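PDB 5V2D: dioxygenase from Pseudomonas brassicacearum, which probably uses a bound iron ion to cleave the central double bond of lignostilbene-type stilbenoids with dioxygen. Local coordinates for residues A[457-470]-A[482-494]. Residues are numbered along the deposited sequence; the frame is centred on the assembly and turned at random.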
ATOM      1  N   LEU A 457      -6.858  -7.698  -9.428  1.00 22.19           N
ATOM      2  CA  LEU A 457      -6.826  -7.234 -10.783  1.00 24.01           C
ATOM      3  C   LEU A 457      -5.689  -7.891 -11.526  1.00 23.90           C
ATOM      4  O   LEU A 457      -4.549  -7.986 -11.034  1.00 20.97           O
ATOM      5  CB  LEU A 457      -6.604  -5.701 -10.865  1.00 25.39           C
ATOM      6  CG  LEU A 457      -7.883  -4.867 -10.554  1.00 26.38           C
ATOM      7  CD1 LEU A 457      -7.465  -3.422 -10.446  1.00 27.81           C
ATOM      8  CD2 LEU A 457      -8.969  -5.004 -11.601  1.00 26.71           C
ATOM      9  N   LEU A 458      -6.036  -8.317 -12.729  1.00 23.65           N
ATOM     10  CA  LEU A 458      -5.119  -8.881 -13.695  1.00 25.59           C
ATOM     11  C   LEU A 458      -5.016  -7.889 -14.854  1.00 25.65           C
ATOM     12  O   LEU A 458      -6.002  -7.515 -15.483  1.00 26.86           O
ATOM     13  CB  LEU A 458      -5.624 -10.260 -14.180  1.00 25.41           C
ATOM     14  CG  LEU A 458      -4.858 -10.895 -15.383  1.00 27.48           C
ATOM     15  CD1 LEU A 458      -3.482 -11.243 -14.933  1.00 28.79           C
ATOM     16  CD2 LEU A 458      -5.606 -12.128 -15.923  1.00 28.25           C
ATOM     17  N   ASN A 459      -3.795  -7.441 -15.088  1.00 25.56           N
ATOM     18  CA  ASN A 459      -3.466  -6.524 -16.136  1.00 26.49           C
ATOM     19  C   ASN A 459      -2.979  -7.384 -17.324  1.00 25.88           C
ATOM     20  O   ASN A 459      -1.943  -8.039 -17.206  1.00 26.18           O
ATOM     21  CB  ASN A 459      -2.325  -5.551 -15.736  1.00 27.16           C
ATOM     22  CG  ASN A 459      -2.487  -4.968 -14.362  1.00 29.08           C
ATOM     23  OD1 ASN A 459      -3.512  -4.373 -14.083  1.00 27.57           O
ATOM     24  ND2 ASN A 459      -1.470  -5.271 -13.428  1.00 31.90           N
ATOM     25  N   LEU A 460      -3.683  -7.305 -18.439  1.00 27.45           N
ATOM     26  CA  LEU A 460      -3.314  -8.008 -19.648  1.00 29.14           C
ATOM     27  C   LEU A 460      -2.605  -6.960 -20.462  1.00 29.30           C
ATOM     28  O   LEU A 460      -3.228  -6.166 -21.183  1.00 29.73           O
ATOM     29  CB  LEU A 460      -4.538  -8.543 -20.347  1.00 32.90           C
ATOM     30  CG  LEU A 460      -5.201  -9.886 -19.996  1.00 38.14           C
ATOM     31  CD1 LEU A 460      -4.325 -10.871 -19.301  1.00 39.07           C
ATOM     32  CD2 LEU A 460      -6.424  -9.684 -19.151  1.00 43.37           C
ATOM     33  N   ILE A 461      -1.308  -6.896 -20.288  1.00 29.99           N
ATOM     34  CA  ILE A 461      -0.592  -5.698 -20.642  1.00 32.40           C
ATOM     35  C   ILE A 461      -0.243  -5.564 -22.097  1.00 36.50           C
ATOM     36  O   ILE A 461      -0.009  -4.430 -22.534  1.00 38.58           O
ATOM     37  CB  ILE A 461       0.643  -5.473 -19.790  1.00 34.53           C
ATOM     38  CG1 ILE A 461       1.628  -6.594 -19.842  1.00 35.68           C
ATOM     39  CG2 ILE A 461       0.273  -5.253 -18.354  1.00 33.98           C
ATOM     40  CD1 ILE A 461       2.870  -6.279 -19.011  1.00 35.97           C
ATOM     41  N   ALA A 462      -0.272  -6.656 -22.860  1.00 35.20           N
ATOM     42  CA  ALA A 462      -0.114  -6.560 -24.307  1.00 38.01           C
ATOM     43  C   ALA A 462      -1.387  -6.050 -24.913  1.00 39.34           C
ATOM     44  O   ALA A 462      -1.320  -5.331 -25.868  1.00 43.25           O
ATOM     45  CB  ALA A 462       0.232  -7.926 -24.895  1.00 38.00           C
ATOM     46  N   GLU A 463      -2.545  -6.397 -24.380  1.00 40.33           N
ATOM     47  CA  GLU A 463      -3.801  -5.881 -24.951  1.00 41.92           C
ATOM     48  C   GLU A 463      -4.227  -4.568 -24.320  1.00 39.10           C
ATOM     49  O   GLU A 463      -5.163  -3.978 -24.765  1.00 35.10           O
ATOM     50  CB  GLU A 463      -4.914  -6.875 -24.779  1.00 48.07           C
ATOM     51  CG  GLU A 463      -4.578  -8.256 -25.323  1.00 54.70           C
ATOM     52  CD  GLU A 463      -5.698  -9.238 -24.864  1.00 59.44           C
ATOM     53  OE1 GLU A 463      -5.440 -10.296 -24.286  1.00 62.04           O
ATOM     54  OE2 GLU A 463      -6.923  -8.947 -24.986  1.00 74.16           O
ATOM     55  N   GLU A 464      -3.567  -4.141 -23.253  1.00 37.88           N
ATOM     56  CA  GLU A 464      -4.060  -3.024 -22.402  1.00 38.65           C
ATOM     57  C   GLU A 464      -5.516  -3.216 -21.947  1.00 34.63           C
ATOM     58  O   GLU A 464      -6.331  -2.318 -22.067  1.00 35.81           O
ATOM     59  CB  GLU A 464      -3.927  -1.643 -23.102  1.00 39.22           C
ATOM     60  CG  GLU A 464      -2.485  -1.422 -23.558  1.00 45.19           C
ATOM     61  CD  GLU A 464      -2.070   0.023 -23.759  1.00 49.41           C
ATOM     62  OE1 GLU A 464      -2.920   0.924 -23.952  1.00 54.24           O
ATOM     63  OE2 GLU A 464      -0.847   0.233 -23.711  1.00 56.12           O
ATOM     64  N   ARG A 465      -5.805  -4.373 -21.422  1.00 30.54           N
ATOM     65  CA  ARG A 465      -7.134  -4.788 -20.934  1.00 32.46           C
ATOM     66  C   ARG A 465      -6.944  -5.166 -19.473  1.00 29.02           C
ATOM     67  O   ARG A 465      -5.834  -5.491 -19.057  1.00 30.38           O
ATOM     68  CB  ARG A 465      -7.618  -6.052 -21.718  1.00 37.74           C
ATOM     69  CG  ARG A 465      -9.098  -6.255 -21.793  1.00 47.73           C
ATOM     70  CD  ARG A 465      -9.573  -7.165 -22.948  1.00 47.12           C
ATOM     71  NE  ARG A 465      -8.886  -8.482 -22.925  1.00 48.82           N
ATOM     72  CZ  ARG A 465      -9.160  -9.552 -22.136  1.00 46.92           C
ATOM     73  NH1 ARG A 465     -10.058  -9.568 -21.145  1.00 44.61           N
ATOM     74  NH2 ARG A 465      -8.504 -10.714 -22.331  1.00 51.22           N
ATOM     75  N   SER A 466      -8.023  -5.237 -18.726  1.00 27.73           N
ATOM     76  CA  SER A 466      -8.024  -5.533 -17.320  1.00 25.47           C
ATOM     77  C   SER A 466      -9.174  -6.460 -17.019  1.00 27.10           C
ATOM     78  O   SER A 466     -10.244  -6.336 -17.608  1.00 26.36           O
ATOM     79  CB  SER A 466      -8.178  -4.218 -16.492  1.00 26.82           C
ATOM     80  OG  SER A 466      -7.129  -3.323 -16.769  1.00 26.08           O
ATOM     81  N   GLU A 467      -8.951  -7.387 -16.104  1.00 25.42           N
ATOM     82  CA  GLU A 467      -9.990  -8.263 -15.542  1.00 26.51           C
ATOM     83  C   GLU A 467      -9.832  -8.260 -14.045  1.00 24.26           C
ATOM     84  O   GLU A 467      -8.699  -8.168 -13.571  1.00 24.40           O
ATOM     85  CB  GLU A 467      -9.791  -9.764 -15.981  1.00 29.60           C
ATOM     86  CG  GLU A 467      -9.903  -9.885 -17.473  1.00 33.45           C
ATOM     87  CD  GLU A 467      -9.629 -11.345 -18.012  1.00 36.64           C
ATOM     88  OE1 GLU A 467      -9.092 -12.142 -17.295  1.00 34.90           O
ATOM     89  OE2 GLU A 467      -9.958 -11.655 -19.148  1.00 34.94           O
ATOM     90  N   LEU A 468     -10.927  -8.414 -13.327  1.00 21.59           N
ATOM     91  CA  LEU A 468     -10.816  -8.723 -11.938  1.00 24.22           C
ATOM     92  C   LEU A 468     -10.977 -10.286 -11.811  1.00 28.07           C
ATOM     93  O   LEU A 468     -12.063 -10.832 -12.168  1.00 27.34           O
ATOM     94  CB  LEU A 468     -11.910  -8.045 -11.187  1.00 23.78           C
ATOM     95  CG  LEU A 468     -11.833  -8.065  -9.675  1.00 26.46           C
ATOM     96  CD1 LEU A 468     -10.583  -7.376  -9.184  1.00 26.23           C
ATOM     97  CD2 LEU A 468     -13.118  -7.419  -9.108  1.00 27.87           C
ATOM     98  N   VAL A 469      -9.913 -10.980 -11.420  1.00 26.03           N
ATOM     99  CA  VAL A 469      -9.966 -12.451 -11.373  1.00 26.09           C
ATOM    100  C   VAL A 469     -10.299 -12.961  -9.974  1.00 26.12           C
ATOM    101  O   VAL A 469      -9.918 -12.334  -8.962  1.00 23.55           O
ATOM    102  CB  VAL A 469      -8.688 -13.113 -11.877  1.00 27.77           C
ATOM    103  CG1 VAL A 469      -8.553 -12.791 -13.354  1.00 28.48           C
ATOM    104  CG2 VAL A 469      -7.451 -12.767 -11.071  1.00 27.96           C
ATOM    105  N   VAL A 470     -11.036 -14.068  -9.927  1.00 24.87           N
ATOM    106  CA  VAL A 470     -11.385 -14.706  -8.693  1.00 25.20           C
ATOM    107  C   VAL A 470     -10.882 -16.152  -8.693  1.00 27.62           C
ATOM    108  O   VAL A 470     -11.274 -16.940  -9.551  1.00 29.52           O
ATOM    109  CB  VAL A 470     -12.913 -14.710  -8.517  1.00 25.37           C
ATOM    110  CG1 VAL A 470     -13.252 -15.339  -7.155  1.00 26.74           C
ATOM    111  CG2 VAL A 470     -13.529 -13.303  -8.662  1.00 27.18           C
ATOM    112  N   ALA A 482     -13.565 -17.439 -11.985  1.00 31.48           N
ATOM    113  CA  ALA A 482     -14.330 -16.379 -12.652  1.00 31.33           C
ATOM    114  C   ALA A 482     -13.402 -15.260 -13.054  1.00 30.11           C
ATOM    115  O   ALA A 482     -12.465 -14.934 -12.337  1.00 28.55           O
ATOM    116  CB  ALA A 482     -15.409 -15.840 -11.755  1.00 31.41           C
ATOM    117  N   ARG A 483     -13.607 -14.738 -14.243  1.00 27.71           N
ATOM    118  CA  ARG A 483     -12.911 -13.547 -14.740  1.00 29.85           C
ATOM    119  C   ARG A 483     -13.926 -12.475 -15.026  1.00 29.17           C
ATOM    120  O   ARG A 483     -14.807 -12.652 -15.867  1.00 29.91           O
ATOM    121  CB  ARG A 483     -12.133 -13.824 -16.015  1.00 31.49           C
ATOM    122  CG  ARG A 483     -11.069 -14.934 -15.885  1.00 32.44           C
ATOM    123  CD  ARG A 483     -10.433 -15.119 -17.221  1.00 36.49           C
ATOM    124  NE  ARG A 483      -9.366 -16.085 -17.278  1.00 36.61           N
ATOM    125  CZ  ARG A 483      -8.076 -15.778 -17.423  1.00 38.14           C
ATOM    126  NH1 ARG A 483      -7.611 -14.546 -17.497  1.00 37.75           N
ATOM    127  NH2 ARG A 483      -7.206 -16.722 -17.453  1.00 39.25           N
ATOM    128  N   ILE A 484     -13.817 -11.372 -14.284  1.00 27.15           N
ATOM    129  CA  ILE A 484     -14.750 -10.252 -14.425  1.00 27.98           C
ATOM    130  C   ILE A 484     -14.138  -9.220 -15.372  1.00 27.14           C
ATOM    131  O   ILE A 484     -13.117  -8.596 -15.043  1.00 24.86           O
ATOM    132  CB  ILE A 484     -15.069  -9.673 -13.049  1.00 28.04           C
ATOM    133  CG1 ILE A 484     -15.660 -10.768 -12.151  1.00 27.35           C
ATOM    134  CG2 ILE A 484     -15.976  -8.500 -13.153  1.00 28.13           C
ATOM    135  CD1 ILE A 484     -15.402 -10.387 -10.680  1.00 26.95           C
ATOM    136  N   ARG A 485     -14.733  -9.057 -16.568  1.00 27.07           N
ATOM    137  CA  ARG A 485     -14.100  -8.236 -17.592  1.00 30.42           C
ATOM    138  C   ARG A 485     -14.452  -6.765 -17.293  1.00 27.58           C
ATOM    139  O   ARG A 485     -15.561  -6.472 -16.896  1.00 26.87           O
ATOM    140  CB  ARG A 485     -14.586  -8.587 -18.977  1.00 35.23           C
ATOM    141  CG  ARG A 485     -14.132  -9.949 -19.476  1.00 44.01           C
ATOM    142  CD  ARG A 485     -14.456 -10.056 -20.998  1.00 53.75           C
ATOM    143  NE  ARG A 485     -14.313 -11.458 -21.383  1.00 62.16           N
ATOM    144  CZ  ARG A 485     -15.271 -12.376 -21.394  1.00 62.51           C
ATOM    145  NH1 ARG A 485     -16.532 -12.070 -21.125  1.00 69.45           N
ATOM    146  NH2 ARG A 485     -14.963 -13.613 -21.772  1.00 61.82           N
ATOM    147  N   ILE A 486     -13.476  -5.908 -17.411  1.00 25.91           N
ATOM    148  CA  ILE A 486     -13.639  -4.444 -17.184  1.00 25.51           C
ATOM    149  C   ILE A 486     -13.479  -3.834 -18.555  1.00 26.22           C
ATOM    150  O   ILE A 486     -12.523  -4.135 -19.264  1.00 26.34           O
ATOM    151  CB  ILE A 486     -12.583  -3.950 -16.206  1.00 25.13           C
ATOM    152  CG1 ILE A 486     -12.764  -4.691 -14.883  1.00 27.00           C
ATOM    153  CG2 ILE A 486     -12.832  -2.476 -15.882  1.00 26.11           C
ATOM    154  CD1 ILE A 486     -11.524  -4.804 -14.113  1.00 26.64           C
ATOM    155  N   PRO A 487     -14.392  -2.933 -18.947  1.00 25.04           N
ATOM    156  CA  PRO A 487     -14.374  -2.419 -20.287  1.00 26.24           C
ATOM    157  C   PRO A 487     -13.357  -1.310 -20.575  1.00 24.19           C
ATOM    158  O   PRO A 487     -13.334  -0.740 -21.681  1.00 25.13           O
ATOM    159  CB  PRO A 487     -15.777  -1.877 -20.424  1.00 28.04           C
ATOM    160  CG  PRO A 487     -16.203  -1.547 -19.069  1.00 26.55           C
ATOM    161  CD  PRO A 487     -15.626  -2.605 -18.235  1.00 25.94           C
ATOM    162  N   PHE A 488     -12.560  -0.980 -19.589  1.00 23.70           N
ATOM    163  CA  PHE A 488     -11.452  -0.060 -19.729  1.00 23.01           C
ATOM    164  C   PHE A 488     -10.303  -0.524 -18.903  1.00 23.86           C
ATOM    165  O   PHE A 488     -10.483  -1.284 -17.981  1.00 23.02           O
ATOM    166  CB  PHE A 488     -11.859   1.436 -19.370  1.00 22.74           C
ATOM    167  CG  PHE A 488     -12.266   1.628 -17.935  1.00 21.85           C
ATOM    168  CD1 PHE A 488     -11.346   1.932 -16.987  1.00 22.66           C
ATOM    169  CD2 PHE A 488     -13.580   1.549 -17.557  1.00 24.06           C
ATOM    170  CE1 PHE A 488     -11.721   2.114 -15.611  1.00 22.24           C
ATOM    171  CE2 PHE A 488     -13.955   1.636 -16.193  1.00 23.08           C
ATOM    172  CZ  PHE A 488     -13.005   1.929 -15.246  1.00 23.40           C
ATOM    173  N   ARG A 489      -9.123  -0.069 -19.278  1.00 24.81           N
ATOM    174  CA  ARG A 489      -7.880  -0.398 -18.581  1.00 25.29           C
ATOM    175  C   ARG A 489      -7.782   0.271 -17.180  1.00 25.49           C
ATOM    176  O   ARG A 489      -7.909   1.497 -17.035  1.00 25.07           O
ATOM    177  CB  ARG A 489      -6.677   0.095 -19.388  1.00 25.48           C
ATOM    178  CG  ARG A 489      -5.324  -0.174 -18.748  1.00 27.15           C
ATOM    179  CD  ARG A 489      -4.225   0.458 -19.623  1.00 29.44           C
ATOM    180  NE  ARG A 489      -4.420   1.885 -19.767  1.00 29.11           N
ATOM    181  CZ  ARG A 489      -3.932   2.802 -18.937  1.00 29.78           C
ATOM    182  NH1 ARG A 489      -3.074   2.519 -17.927  1.00 29.27           N
ATOM    183  NH2 ARG A 489      -4.252   4.093 -19.220  1.00 28.73           N
ATOM    184  N   MET A 490      -7.508  -0.548 -16.201  1.00 24.79           N
ATOM    185  CA  MET A 490      -7.288  -0.072 -14.826  1.00 25.08           C
ATOM    186  C   MET A 490      -5.792   0.209 -14.732  1.00 26.17           C
ATOM    187  O   MET A 490      -4.956  -0.716 -14.879  1.00 25.16           O
ATOM    188  CB  MET A 490      -7.654  -1.179 -13.827  1.00 26.32           C
ATOM    189  CG  MET A 490      -9.126  -1.609 -13.851  1.00 28.32           C
ATOM    190  SD  MET A 490     -10.335  -0.408 -13.279  1.00 28.61           S
ATOM    191  CE  MET A 490     -10.060  -0.559 -11.535  1.00 27.03           C
ATOM    192  N   ARG A 491      -5.462   1.431 -14.343  1.00 22.78           N
ATOM    193  CA  ARG A 491      -4.047   1.764 -14.048  1.00 24.31           C
ATOM    194  C   ARG A 491      -3.572   0.954 -12.825  1.00 22.00           C
ATOM    195  O   ARG A 491      -4.341   0.563 -11.967  1.00 21.69           O
ATOM    196  CB  ARG A 491      -3.932   3.259 -13.762  1.00 24.85           C
ATOM    197  CG  ARG A 491      -2.543   3.794 -13.770  1.00 25.42           C
ATOM    198  CD  ARG A 491      -2.591   5.347 -13.737  1.00 24.30           C
ATOM    199  NE  ARG A 491      -1.254   5.878 -14.086  1.00 24.51           N
ATOM    200  CZ  ARG A 491      -0.383   6.434 -13.230  1.00 24.72           C
ATOM    201  NH1 ARG A 491       0.800   6.846 -13.705  1.00 26.20           N
ATOM    202  NH2 ARG A 491      -0.630   6.585 -11.910  1.00 23.31           N
ATOM    203  N   MET A 492      -2.287   0.760 -12.740  1.00 22.87           N
ATOM    204  CA  MET A 492      -1.694   0.134 -11.544  1.00 23.05           C
ATOM    205  C   MET A 492      -2.145   0.862 -10.325  1.00 21.99           C
ATOM    206  O   MET A 492      -2.216   2.085 -10.345  1.00 22.02           O
ATOM    207  CB  MET A 492      -0.171   0.052 -11.678  1.00 24.47           C
ATOM    208  CG  MET A 492       0.556  -0.595 -10.532  1.00 27.20           C
ATOM    209  SD  MET A 492       0.025  -2.322 -10.394  1.00 32.72           S
ATOM    210  CE  MET A 492       0.958  -2.898  -9.021  1.00 38.18           C
ATOM    211  N   SER A 493      -2.424   0.125  -9.262  1.00 19.91           N
ATOM    212  CA  SER A 493      -2.965   0.626  -8.037  1.00 20.09           C
ATOM    213  C   SER A 493      -1.968   0.450  -6.906  1.00 20.58           C
ATOM    214  O   SER A 493      -0.872  -0.182  -7.034  1.00 22.82           O
ATOM    215  CB  SER A 493      -4.291  -0.057  -7.671  1.00 20.56           C
ATOM    216  OG  SER A 493      -5.215  -0.026  -8.798  1.00 22.67           O
ATOM    217  N   LEU A 494      -2.352   0.958  -5.771  1.00 21.56           N
ATOM    218  CA  LEU A 494      -1.712   0.627  -4.540  1.00 22.17           C
ATOM    219  C   LEU A 494      -2.633  -0.297  -3.736  1.00 23.41           C
ATOM    220  O   LEU A 494      -2.996  -1.374  -4.250  1.00 24.79           O
ATOM    221  CB  LEU A 494      -1.237   1.896  -3.843  1.00 22.87           C
ATOM    222  CG  LEU A 494      -0.012   2.560  -4.447  1.00 23.18           C
ATOM    223  CD1 LEU A 494       0.270   3.959  -3.797  1.00 22.45           C
ATOM    224  CD2 LEU A 494       1.223   1.688  -4.422  1.00 24.64           C
TER
HETATM  225  O   HOH W   1      -5.214   1.997 -22.348  1.00 44.47           O
HETATM  226  O   HOH W   2     -10.078  -3.636 -19.912  1.00 33.84           O
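The carboxylate of Glu-467 is gripped at both oxygens: OE1 takes NH1 of Arg-483 at 2.8 Å through its syn lone pair, and OE2 takes NH1 of Arg-465 at 2.9 Å on its anti side, tilted out of the carboxylate plane. The first bond is nearly straight (168° at the hydrogen) and lies in the guanidinium plane, which stands 76° from the carboxylate. An extended chain from CG to NE carries the Arg-483 guanidinium there, its NH1 also 3.5 Å from CD2 of Leu-458. A glutamine replacing Glu-467 would remove the charge and would probably leave Arg-483 without its ionic mate, whereas Arg-465 keeps its salt bridge to Glu-463. Leu-468 and Ile-484 form an antiparallel hydrogen-bonded pair, N to O at 2.8 Å in each direction, their side chains side by side on the opposite face of the sheet. Met-490 N donates to Ser-466 OG at 2.9 Å and 174°, while one water bridges Ser-466 N and Ile-486 O. CD1 of Ile-486 meets CD2 of Leu-457 at 3.6 Å. Strands 465-472 and 482-486 form a hairpin in one blade of the seven-bladed beta-propeller, between 452-460 and 50-52; Leu-468 and Ile-484 pack on Phe-92 of strand 85-93.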